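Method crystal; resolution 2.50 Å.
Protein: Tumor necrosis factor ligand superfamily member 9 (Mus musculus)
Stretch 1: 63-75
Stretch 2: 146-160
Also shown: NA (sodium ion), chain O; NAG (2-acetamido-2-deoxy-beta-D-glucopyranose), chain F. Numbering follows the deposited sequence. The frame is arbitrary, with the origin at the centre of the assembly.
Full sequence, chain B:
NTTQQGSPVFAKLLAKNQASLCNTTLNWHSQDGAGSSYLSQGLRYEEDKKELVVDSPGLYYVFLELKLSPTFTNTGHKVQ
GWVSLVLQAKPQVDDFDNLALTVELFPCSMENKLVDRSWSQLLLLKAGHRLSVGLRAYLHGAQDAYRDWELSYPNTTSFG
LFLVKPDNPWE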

ATOM      1  N   PHE B  63      -1.295   2.960  -6.895  1.00 41.74           N
ATOM      2  CA  PHE B  63      -0.454   2.277  -5.916  1.00 39.89           C
ATOM      3  C   PHE B  63       0.944   2.038  -6.459  1.00 44.10           C
ATOM      4  O   PHE B  63       1.150   1.874  -7.665  1.00 43.27           O
ATOM      5  CB  PHE B  63      -1.096   0.956  -5.439  1.00 41.32           C
ATOM      6  CG  PHE B  63      -1.325  -0.096  -6.501  1.00 43.07           C
ATOM      7  CD1 PHE B  63      -0.330  -1.024  -6.818  1.00 46.12           C
ATOM      8  CD2 PHE B  63      -2.549  -0.192  -7.157  1.00 44.74           C
ATOM      9  CE1 PHE B  63      -0.532  -1.983  -7.820  1.00 46.74           C
ATOM     10  CE2 PHE B  63      -2.759  -1.169  -8.139  1.00 47.90           C
ATOM     11  CZ  PHE B  63      -1.753  -2.059  -8.459  1.00 45.66           C
ATOM     12  N   LEU B  64       1.900   2.019  -5.520  1.00 41.75           N
ATOM     13  CA  LEU B  64       3.320   1.743  -5.674  1.00 39.89           C
ATOM     14  C   LEU B  64       3.731   0.774  -4.608  1.00 45.05           C
ATOM     15  O   LEU B  64       3.339   0.936  -3.448  1.00 41.57           O
ATOM     16  CB  LEU B  64       4.170   3.005  -5.549  1.00 39.02           C
ATOM     17  CG  LEU B  64       4.020   4.087  -6.616  1.00 44.55           C
ATOM     18  CD1 LEU B  64       4.731   5.399  -6.162  1.00 43.51           C
ATOM     19  CD2 LEU B  64       4.583   3.622  -7.964  1.00 47.09           C
ATOM     20  N   GLU B  65       4.535  -0.229  -4.986  1.00 44.39           N
ATOM     21  CA  GLU B  65       5.087  -1.168  -4.027  1.00 45.31           C
ATOM     22  C   GLU B  65       6.565  -1.383  -4.330  1.00 48.99           C
ATOM     23  O   GLU B  65       6.897  -1.936  -5.369  1.00 48.45           O
ATOM     24  CB  GLU B  65       4.322  -2.482  -4.020  1.00 47.42           C
ATOM     25  CG  GLU B  65       4.826  -3.397  -2.918  1.00 56.83           C
ATOM     26  CD  GLU B  65       3.956  -4.597  -2.633  1.00 69.03           C
ATOM     27  OE1 GLU B  65       4.354  -5.401  -1.760  1.00 66.14           O
ATOM     28  OE2 GLU B  65       2.889  -4.741  -3.275  1.00 68.66           O
ATOM     29  N   LEU B  66       7.433  -0.858  -3.462  1.00 45.30           N
ATOM     30  CA  LEU B  66       8.871  -0.960  -3.573  1.00 44.94           C
ATOM     31  C   LEU B  66       9.357  -2.201  -2.870  1.00 49.71           C
ATOM     32  O   LEU B  66       9.056  -2.404  -1.689  1.00 48.71           O
ATOM     33  CB  LEU B  66       9.564   0.275  -2.979  1.00 44.45           C
ATOM     34  CG  LEU B  66      11.115   0.299  -2.995  1.00 48.27           C
ATOM     35  CD1 LEU B  66      11.666   0.258  -4.430  1.00 48.33           C
ATOM     36  CD2 LEU B  66      11.645   1.548  -2.293  1.00 47.99           C
ATOM     37  N   LYS B  67      10.109  -3.030  -3.604  1.00 47.28           N
ATOM     38  CA  LYS B  67      10.733  -4.223  -3.049  1.00 47.18           C
ATOM     39  C   LYS B  67      12.231  -4.092  -3.290  1.00 48.78           C
ATOM     40  O   LYS B  67      12.683  -4.238  -4.422  1.00 49.31           O
ATOM     41  CB  LYS B  67      10.126  -5.517  -3.601  1.00 48.51           C
ATOM     42  CG  LYS B  67       8.676  -5.719  -3.174  1.00 50.41           C
ATOM     43  CD  LYS B  67       8.253  -7.150  -3.419  1.00 61.14           C
ATOM     44  CE  LYS B  67       6.785  -7.358  -3.171  1.00 67.27           C
ATOM     45  NZ  LYS B  67       6.350  -8.706  -3.608  1.00 79.30           N
ATOM     46  N   LEU B  68      12.966  -3.670  -2.248  1.00 43.37           N
ATOM     47  CA  LEU B  68      14.416  -3.491  -2.286  1.00 44.02           C
ATOM     48  C   LEU B  68      15.082  -4.727  -1.818  1.00 47.55           C
ATOM     49  O   LEU B  68      14.926  -5.087  -0.649  1.00 48.58           O
ATOM     50  CB  LEU B  68      14.864  -2.336  -1.368  1.00 44.41           C
ATOM     51  CG  LEU B  68      14.894  -0.928  -1.842  1.00 47.95           C
ATOM     52  CD1 LEU B  68      15.565  -0.092  -0.781  1.00 48.56           C
ATOM     53  CD2 LEU B  68      15.636  -0.793  -3.159  1.00 48.92           C
ATOM     54  N   SER B  69      15.858  -5.353  -2.683  1.00 45.03           N
ATOM     55  CA  SER B  69      16.583  -6.574  -2.347  1.00 45.77           C
ATOM     56  C   SER B  69      18.041  -6.266  -2.038  1.00 52.84           C
ATOM     57  O   SER B  69      18.706  -5.636  -2.868  1.00 53.21           O
ATOM     58  CB  SER B  69      16.485  -7.578  -3.484  1.00 47.17           C
ATOM     59  OG  SER B  69      15.146  -8.008  -3.659  1.00 56.82           O
ATOM     60  N   PRO B  70      18.569  -6.730  -0.872  1.00 51.01           N
ATOM     61  CA  PRO B  70      20.000  -6.505  -0.574  1.00 50.67           C
ATOM     62  C   PRO B  70      20.870  -7.379  -1.444  1.00 53.72           C
ATOM     63  O   PRO B  70      20.477  -8.507  -1.751  1.00 54.82           O
ATOM     64  CB  PRO B  70      20.125  -6.880   0.908  1.00 52.71           C
ATOM     65  CG  PRO B  70      19.017  -7.839   1.163  1.00 56.72           C
ATOM     66  CD  PRO B  70      17.901  -7.499   0.209  1.00 52.31           C
ATOM     67  N   THR B  71      22.033  -6.864  -1.869  1.00 49.82           N
ATOM     68  CA  THR B  71      22.956  -7.626  -2.719  1.00 49.92           C
ATOM     69  C   THR B  71      24.061  -8.292  -1.885  1.00 55.48           C
ATOM     70  O   THR B  71      24.159  -8.051  -0.674  1.00 58.13           O
ATOM     71  CB  THR B  71      23.567  -6.737  -3.792  1.00 49.89           C
ATOM     72  OG1 THR B  71      24.377  -5.754  -3.160  1.00 51.36           O
ATOM     73  CG2 THR B  71      22.532  -6.121  -4.712  1.00 39.67           C
ATOM     74  N   PHE B  72      24.910  -9.094  -2.541  1.00 49.59           N
ATOM     75  CA  PHE B  72      26.050  -9.771  -1.920  1.00 49.43           C
ATOM     76  C   PHE B  72      26.929  -8.794  -1.121  1.00 58.97           C
ATOM     77  O   PHE B  72      27.361  -9.147  -0.016  1.00 61.85           O
ATOM     78  CB  PHE B  72      26.903 -10.484  -2.989  1.00 50.67           C
ATOM     79  CG  PHE B  72      28.049 -11.278  -2.413  1.00 52.79           C
ATOM     80  CD1 PHE B  72      27.857 -12.579  -1.949  1.00 55.12           C
ATOM     81  CD2 PHE B  72      29.321 -10.724  -2.313  1.00 53.41           C
ATOM     82  CE1 PHE B  72      28.909 -13.305  -1.393  1.00 54.49           C
ATOM     83  CE2 PHE B  72      30.357 -11.435  -1.721  1.00 55.94           C
ATOM     84  CZ  PHE B  72      30.145 -12.724  -1.272  1.00 53.72           C
ATOM     85  N   THR B  73      27.212  -7.588  -1.675  1.00 55.30           N
ATOM     86  CA  THR B  73      28.093  -6.585  -1.056  1.00 55.28           C
ATOM     87  C   THR B  73      27.449  -5.877   0.140  1.00 59.41           C
ATOM     88  O   THR B  73      28.155  -5.142   0.853  1.00 60.06           O
ATOM     89  CB  THR B  73      28.533  -5.546  -2.098  1.00 61.18           C
ATOM     90  OG1 THR B  73      27.378  -4.963  -2.709  1.00 60.51           O
ATOM     91  CG2 THR B  73      29.471  -6.126  -3.153  1.00 58.24           C
ATOM     92  N   ASN B  74      26.118  -6.059   0.345  1.00 54.73           N
ATOM     93  CA  ASN B  74      25.387  -5.416   1.436  1.00 53.96           C
ATOM     94  C   ASN B  74      25.684  -6.092   2.781  1.00 59.25           C
ATOM     95  O   ASN B  74      25.347  -7.258   2.954  1.00 59.61           O
ATOM     96  CB  ASN B  74      23.880  -5.437   1.159  1.00 53.74           C
ATOM     97  CG  ASN B  74      23.065  -4.482   2.012  1.00 78.36           C
ATOM     98  OD1 ASN B  74      23.384  -4.172   3.164  1.00 69.09           O
ATOM     99  ND2 ASN B  74      21.981  -3.986   1.461  1.00 69.25           N
ATOM    100  N   THR B  75      26.262  -5.360   3.744  1.00 56.48           N
ATOM    101  CA  THR B  75      26.547  -5.925   5.073  1.00 57.45           C
ATOM    102  C   THR B  75      25.509  -5.418   6.137  1.00 60.47           C
ATOM    103  O   THR B  75      25.609  -5.734   7.320  1.00 61.29           O
ATOM    104  CB  THR B  75      28.010  -5.714   5.475  1.00 65.83           C
ATOM    105  OG1 THR B  75      28.483  -4.468   4.969  1.00 68.55           O
ATOM    106  CG2 THR B  75      28.880  -6.784   4.932  1.00 63.17           C
ATOM    107  N   TYR B 146      25.520   2.272  -3.784  1.00 59.33           N
ATOM    108  CA  TYR B 146      24.375   2.045  -4.684  1.00 56.17           C
ATOM    109  C   TYR B 146      24.337   0.609  -5.206  1.00 58.43           C
ATOM    110  O   TYR B 146      23.313   0.184  -5.715  1.00 57.27           O
ATOM    111  CB  TYR B 146      24.404   3.049  -5.853  1.00 56.25           C
ATOM    112  CG  TYR B 146      24.205   4.479  -5.395  1.00 56.77           C
ATOM    113  CD1 TYR B 146      22.930   4.976  -5.133  1.00 57.22           C
ATOM    114  CD2 TYR B 146      25.297   5.316  -5.154  1.00 58.62           C
ATOM    115  CE1 TYR B 146      22.743   6.275  -4.660  1.00 58.57           C
ATOM    116  CE2 TYR B 146      25.121   6.614  -4.672  1.00 59.44           C
ATOM    117  CZ  TYR B 146      23.839   7.087  -4.424  1.00 65.87           C
ATOM    118  OH  TYR B 146      23.640   8.363  -3.957  1.00 67.16           O
ATOM    119  N   ARG B 147      25.451  -0.123  -5.088  1.00 56.63           N
ATOM    120  CA  ARG B 147      25.559  -1.525  -5.511  1.00 56.72           C
ATOM    121  C   ARG B 147      25.003  -2.484  -4.450  1.00 57.38           C
ATOM    122  O   ARG B 147      24.824  -3.658  -4.749  1.00 57.59           O
ATOM    123  CB  ARG B 147      27.029  -1.907  -5.806  1.00 60.57           C
ATOM    124  CG  ARG B 147      27.733  -1.051  -6.877  1.00 77.06           C
ATOM    125  CD  ARG B 147      27.755  -1.693  -8.242  1.00 88.76           C
ATOM    126  NE  ARG B 147      28.735  -1.046  -9.119  1.00107.51           N
ATOM    127  CZ  ARG B 147      30.001  -1.426  -9.259  1.00128.99           C
ATOM    128  NH1 ARG B 147      30.488  -2.428  -8.534  1.00111.94           N
ATOM    129  NH2 ARG B 147      30.808  -0.771 -10.084  1.00124.72           N
ATOM    130  N   ASP B 148      24.722  -1.988  -3.233  1.00 50.75           N
ATOM    131  CA  ASP B 148      24.268  -2.767  -2.097  1.00 49.09           C
ATOM    132  C   ASP B 148      22.761  -3.085  -2.130  1.00 50.21           C
ATOM    133  O   ASP B 148      22.302  -3.893  -1.333  1.00 48.78           O
ATOM    134  CB  ASP B 148      24.682  -2.069  -0.780  1.00 51.60           C
ATOM    135  CG  ASP B 148      26.178  -2.214  -0.457  1.00 64.51           C
ATOM    136  OD1 ASP B 148      26.962  -2.638  -1.371  1.00 62.72           O
ATOM    137  OD2 ASP B 148      26.568  -1.928   0.707  1.00 69.13           O
ATOM    138  N   TRP B 149      22.009  -2.509  -3.068  1.00 47.19           N
ATOM    139  CA  TRP B 149      20.576  -2.779  -3.216  1.00 45.99           C
ATOM    140  C   TRP B 149      20.231  -2.922  -4.668  1.00 50.10           C
ATOM    141  O   TRP B 149      20.899  -2.337  -5.517  1.00 50.73           O
ATOM    142  CB  TRP B 149      19.712  -1.676  -2.585  1.00 44.07           C
ATOM    143  CG  TRP B 149      19.873  -1.523  -1.100  1.00 45.06           C
ATOM    144  CD1 TRP B 149      20.704  -0.662  -0.455  1.00 48.81           C
ATOM    145  CD2 TRP B 149      19.186  -2.262  -0.077  1.00 44.15           C
ATOM    146  NE1 TRP B 149      20.545  -0.782   0.904  1.00 48.78           N
ATOM    147  CE2 TRP B 149      19.616  -1.755   1.166  1.00 49.17           C
ATOM    148  CE3 TRP B 149      18.198  -3.269  -0.092  1.00 44.82           C
ATOM    149  CZ2 TRP B 149      19.107  -2.231   2.391  1.00 48.25           C
ATOM    150  CZ3 TRP B 149      17.674  -3.725   1.113  1.00 46.11           C
ATOM    151  CH2 TRP B 149      18.129  -3.210   2.338  1.00 47.42           C
ATOM    152  N   GLU B 150      19.171  -3.684  -4.961  1.00 45.80           N
ATOM    153  CA  GLU B 150      18.727  -3.922  -6.330  1.00 45.47           C
ATOM    154  C   GLU B 150      17.219  -4.141  -6.386  1.00 49.63           C
ATOM    155  O   GLU B 150      16.577  -4.442  -5.366  1.00 48.31           O
ATOM    156  CB  GLU B 150      19.460  -5.151  -6.929  1.00 47.56           C
ATOM    157  CG  GLU B 150      19.012  -6.484  -6.336  1.00 51.47           C
ATOM    158  CD  GLU B 150      19.677  -7.744  -6.842  1.00 62.31           C
ATOM    159  OE1 GLU B 150      19.683  -8.740  -6.087  1.00 65.74           O
ATOM    160  OE2 GLU B 150      20.192  -7.747  -7.983  1.00 66.48           O
ATOM    161  N   LEU B 151      16.668  -3.994  -7.599  1.00 46.38           N
ATOM    162  CA  LEU B 151      15.278  -4.292  -7.912  1.00 46.32           C
ATOM    163  C   LEU B 151      15.324  -5.510  -8.778  1.00 52.59           C
ATOM    164  O   LEU B 151      15.811  -5.414  -9.900  1.00 54.81           O
ATOM    165  CB  LEU B 151      14.534  -3.122  -8.616  1.00 45.76           C
ATOM    166  CG  LEU B 151      14.508  -1.740  -7.965  1.00 49.13           C
ATOM    167  CD1 LEU B 151      13.528  -0.847  -8.704  1.00 48.93           C
ATOM    168  CD2 LEU B 151      14.123  -1.814  -6.492  1.00 48.42           C
ATOM    169  N   SER B 152      14.931  -6.669  -8.252  1.00 48.91           N
ATOM    170  CA  SER B 152      15.004  -7.895  -9.030  1.00 50.39           C
ATOM    171  C   SER B 152      13.790  -8.803  -8.877  1.00 56.31           C
ATOM    172  O   SER B 152      13.093  -8.757  -7.880  1.00 55.99           O
ATOM    173  CB  SER B 152      16.253  -8.681  -8.644  1.00 54.09           C
ATOM    174  OG  SER B 152      16.243  -9.075  -7.280  1.00 58.52           O
ATOM    175  N   TYR B 153      13.577  -9.656  -9.865  1.00 55.58           N
ATOM    176  CA  TYR B 153      12.592 -10.722  -9.850  1.00 56.37           C
ATOM    177  C   TYR B 153      13.206 -11.873  -8.999  1.00 61.92           C
ATOM    178  O   TYR B 153      14.421 -12.057  -9.091  1.00 62.57           O
ATOM    179  CB  TYR B 153      12.294 -11.159 -11.295  1.00 58.29           C
ATOM    180  CG  TYR B 153      11.334 -12.322 -11.368  1.00 61.28           C
ATOM    181  CD1 TYR B 153       9.959 -12.113 -11.381  1.00 62.45           C
ATOM    182  CD2 TYR B 153      11.797 -13.638 -11.371  1.00 63.17           C
ATOM    183  CE1 TYR B 153       9.070 -13.181 -11.396  1.00 65.69           C
ATOM    184  CE2 TYR B 153      10.915 -14.712 -11.380  1.00 65.19           C
ATOM    185  CZ  TYR B 153       9.551 -14.477 -11.393  1.00 72.90           C
ATOM    186  OH  TYR B 153       8.657 -15.513 -11.391  1.00 79.51           O
ATOM    187  N   PRO B 154      12.482 -12.601  -8.106  1.00 58.07           N
ATOM    188  CA  PRO B 154      11.022 -12.629  -7.885  1.00 56.54           C
ATOM    189  C   PRO B 154      10.464 -11.610  -6.884  1.00 57.04           C
ATOM    190  O   PRO B 154       9.247 -11.552  -6.751  1.00 57.40           O
ATOM    191  CB  PRO B 154      10.786 -14.077  -7.421  1.00 59.22           C
ATOM    192  CG  PRO B 154      12.024 -14.426  -6.660  1.00 63.06           C
ATOM    193  CD  PRO B 154      13.152 -13.683  -7.346  1.00 59.27           C
ATOM    194  N   ASN B 155      11.299 -10.798  -6.220  1.00 52.26           N
ATOM    195  CA  ASN B 155      10.790  -9.751  -5.321  1.00 50.88           C
ATOM    196  C   ASN B 155      10.592  -8.494  -6.156  1.00 53.90           C
ATOM    197  O   ASN B 155      11.369  -7.531  -6.065  1.00 52.20           O
ATOM    198  CB  ASN B 155      11.745  -9.501  -4.147  1.00 53.94           C
ATOM    199  CG  ASN B 155      11.999 -10.701  -3.298  1.00 73.05           C
ATOM    200  OD1 ASN B 155      11.078 -11.440  -2.946  1.00 73.46           O
ATOM    201  ND2 ASN B 155      13.260 -10.914  -2.953  1.00 63.42           N
ATOM    202  N   THR B 156       9.580  -8.539  -7.025  1.00 50.74           N
ATOM    203  CA  THR B 156       9.349  -7.504  -8.007  1.00 50.37           C
ATOM    204  C   THR B 156       8.524  -6.319  -7.504  1.00 53.55           C
ATOM    205  O   THR B 156       7.407  -6.474  -7.026  1.00 53.78           O
ATOM    206  CB  THR B 156       8.694  -8.087  -9.255  1.00 55.86           C
ATOM    207  OG1 THR B 156       8.945  -9.487  -9.291  1.00 56.76           O
ATOM    208  CG2 THR B 156       9.202  -7.439 -10.517  1.00 55.66           C
ATOM    209  N   THR B 157       9.089  -5.126  -7.700  1.00 47.93           N
ATOM    210  CA  THR B 157       8.495  -3.824  -7.468  1.00 46.00           C
ATOM    211  C   THR B 157       7.316  -3.693  -8.470  1.00 48.27           C
ATOM    212  O   THR B 157       7.392  -4.175  -9.605  1.00 47.76           O
ATOM    213  CB  THR B 157       9.616  -2.774  -7.635  1.00 47.59           C
ATOM    214  OG1 THR B 157      10.530  -2.902  -6.537  1.00 42.76           O
ATOM    215  CG2 THR B 157       9.105  -1.321  -7.780  1.00 38.94           C
ATOM    216  N   SER B 158       6.218  -3.113  -8.015  1.00 43.41           N
ATOM    217  CA  SER B 158       5.035  -2.975  -8.844  1.00 42.45           C
ATOM    218  C   SER B 158       4.460  -1.561  -8.790  1.00 44.86           C
ATOM    219  O   SER B 158       4.713  -0.775  -7.869  1.00 43.10           O
ATOM    220  CB  SER B 158       3.970  -3.984  -8.429  1.00 46.38           C
ATOM    221  OG  SER B 158       3.559  -3.758  -7.085  1.00 57.84           O
ATOM    222  N   PHE B 159       3.716  -1.238  -9.831  1.00 42.09           N
ATOM    223  CA  PHE B 159       3.023   0.016  -9.982  1.00 41.80           C
ATOM    224  C   PHE B 159       1.738  -0.275 -10.723  1.00 46.31           C
ATOM    225  O   PHE B 159       1.723  -1.099 -11.643  1.00 44.45           O
ATOM    226  CB  PHE B 159       3.919   1.030 -10.703  1.00 43.42           C
ATOM    227  CG  PHE B 159       3.290   2.103 -11.555  1.00 44.99           C
ATOM    228  CD1 PHE B 159       2.437   3.054 -10.992  1.00 48.87           C
ATOM    229  CD2 PHE B 159       3.660   2.254 -12.891  1.00 46.45           C
ATOM    230  CE1 PHE B 159       1.873   4.070 -11.782  1.00 50.47           C
ATOM    231  CE2 PHE B 159       3.140   3.297 -13.667  1.00 49.99           C
ATOM    232  CZ  PHE B 159       2.242   4.191 -13.112  1.00 48.94           C
ATOM    233  N   GLY B 160       0.667   0.365 -10.283  1.00 43.97           N
ATOM    234  CA  GLY B 160      -0.627   0.231 -10.934  1.00 44.81           C
ATOM    235  C   GLY B 160      -1.669   1.216 -10.455  1.00 48.47           C
ATOM    236  O   GLY B 160      -1.361   2.154  -9.717  1.00 46.99           O
TER
HETATM  237 NA    NA O 408      13.685  -6.612  -5.434  1.00 92.59          NA
HETATM  238  C1  NAG F   1      19.903  11.185  -6.833  1.00 65.89           C
HETATM  239  C2  NAG F   1      21.415  11.293  -6.642  1.00 65.71           C
HETATM  240  C3  NAG F   1      21.708  11.755  -5.214  1.00 66.35           C
HETATM  241  C4  NAG F   1      20.911  12.996  -4.801  1.00 68.86           C
HETATM  242  C5  NAG F   1      19.432  12.833  -5.137  1.00 69.24           C
HETATM  243  C6  NAG F   1      18.633  14.111  -4.913  1.00 72.74           C
HETATM  244  C7  NAG F   1      22.909   9.576  -7.634  1.00 70.33           C
HETATM  245  C8  NAG F   1      22.959   8.097  -7.844  1.00 69.34           C
HETATM  246  N2  NAG F   1      21.974   9.968  -6.779  1.00 66.01           N
HETATM  247  O3  NAG F   1      23.120  11.973  -5.057  1.00 66.95           O
HETATM  248  O4  NAG F   1      21.058  13.221  -3.396  1.00 72.43           O
HETATM  249  O5  NAG F   1      19.267  12.429  -6.505  1.00 67.69           O
HETATM  250  O6  NAG F   1      17.258  13.726  -4.842  1.00 73.25           O
HETATM  251  O7  NAG F   1      23.692  10.313  -8.202  1.00 77.77           O
HETATM  252  O   HOH W   1       1.257  -3.584  -5.131  1.00 49.36           O
HETATM  253  O   HOH W   2      27.634  -2.634   3.191  1.00 59.35           O

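How do the two backbones pair? The strand 63–70 runs antiparallel to 158–160, their directions 178° apart, and pairs again with the short strand 149–150. At one end Phe-63 N donates to Gly-160 O (2.9 Å) and Gly-160 N to Phe-63 O (3.1 Å); two residues on, Glu-65 N donates to Ser-158 O (2.9 Å) and Ser-158 N to Glu-65 O (3.0 Å). The ladder resumes where Ser-69 N reaches Glu-150 O and Glu-150 N reaches Ser-69 O, both at 2.9 Å, and Thr-71 N continues it to Asp-148 O at 3.0 Å.

What fills the gap between these two ladders? Here stretch 2 leaves the strand through residues 151–157, and a side chain stands in for a backbone acceptor: Lys-67 N donates to Thr-157 OG1 at 3.0 Å. A sodium ion adds a second tie, bound by Lys-67 O (2.8 Å) and Ser-69 OG (2.7 Å) from one stretch and by Asn-155 O (2.6 Å) from the other. The backbone carbonyls and the serine hydroxyl provide the oxygen ligands such an ion favours.

Which side chains pack on the two faces of the sheet? Leu-64, Pro-70, Trp-149 and Phe-159 share one face. Leu-64 CD2 lies 3.8 Å from Phe-159 CD1, while the Trp-149 ring has Leu-68 CD1 over one face and Pro-70 CB and Asn-74 ND2 over the other. Leu-151 CD2 comes within 3.8 Å of both Leu-66 CD1 and Leu-68 CD2, so branched aliphatic chains close the apolar layer beside the indole. On the other face the Phe-63 ring folds over Gly-160, whose CA sits 3.8 Å from the ring centroid in a CH-pi contact. Glycine suits this place, since an ideal CB there would lie 2.5 Å from Phe-63 CZ. Further along that face, water 1 links Glu-65 OE2 (2.7 Å) to Ser-158 OG (3.0 Å).

How is the loop beyond the strand fastened? Residues 71–74 form a type I turn, closed by Asn-74 N donating to Thr-71 O at 3.0 Å, and small polar side chains bind it to stretch 2. Thr-71 OG1 donates to Arg-147 O and Thr-73 OG1 to Asp-148 OD1, each at 2.7 Å. Asn-74 ND2 donates to Asp-148 O at 2.8 Å, so that carbonyl accepts from both Thr-71 and Asn-74. Phe-72, by contrast, points away and makes no contact with stretch 2.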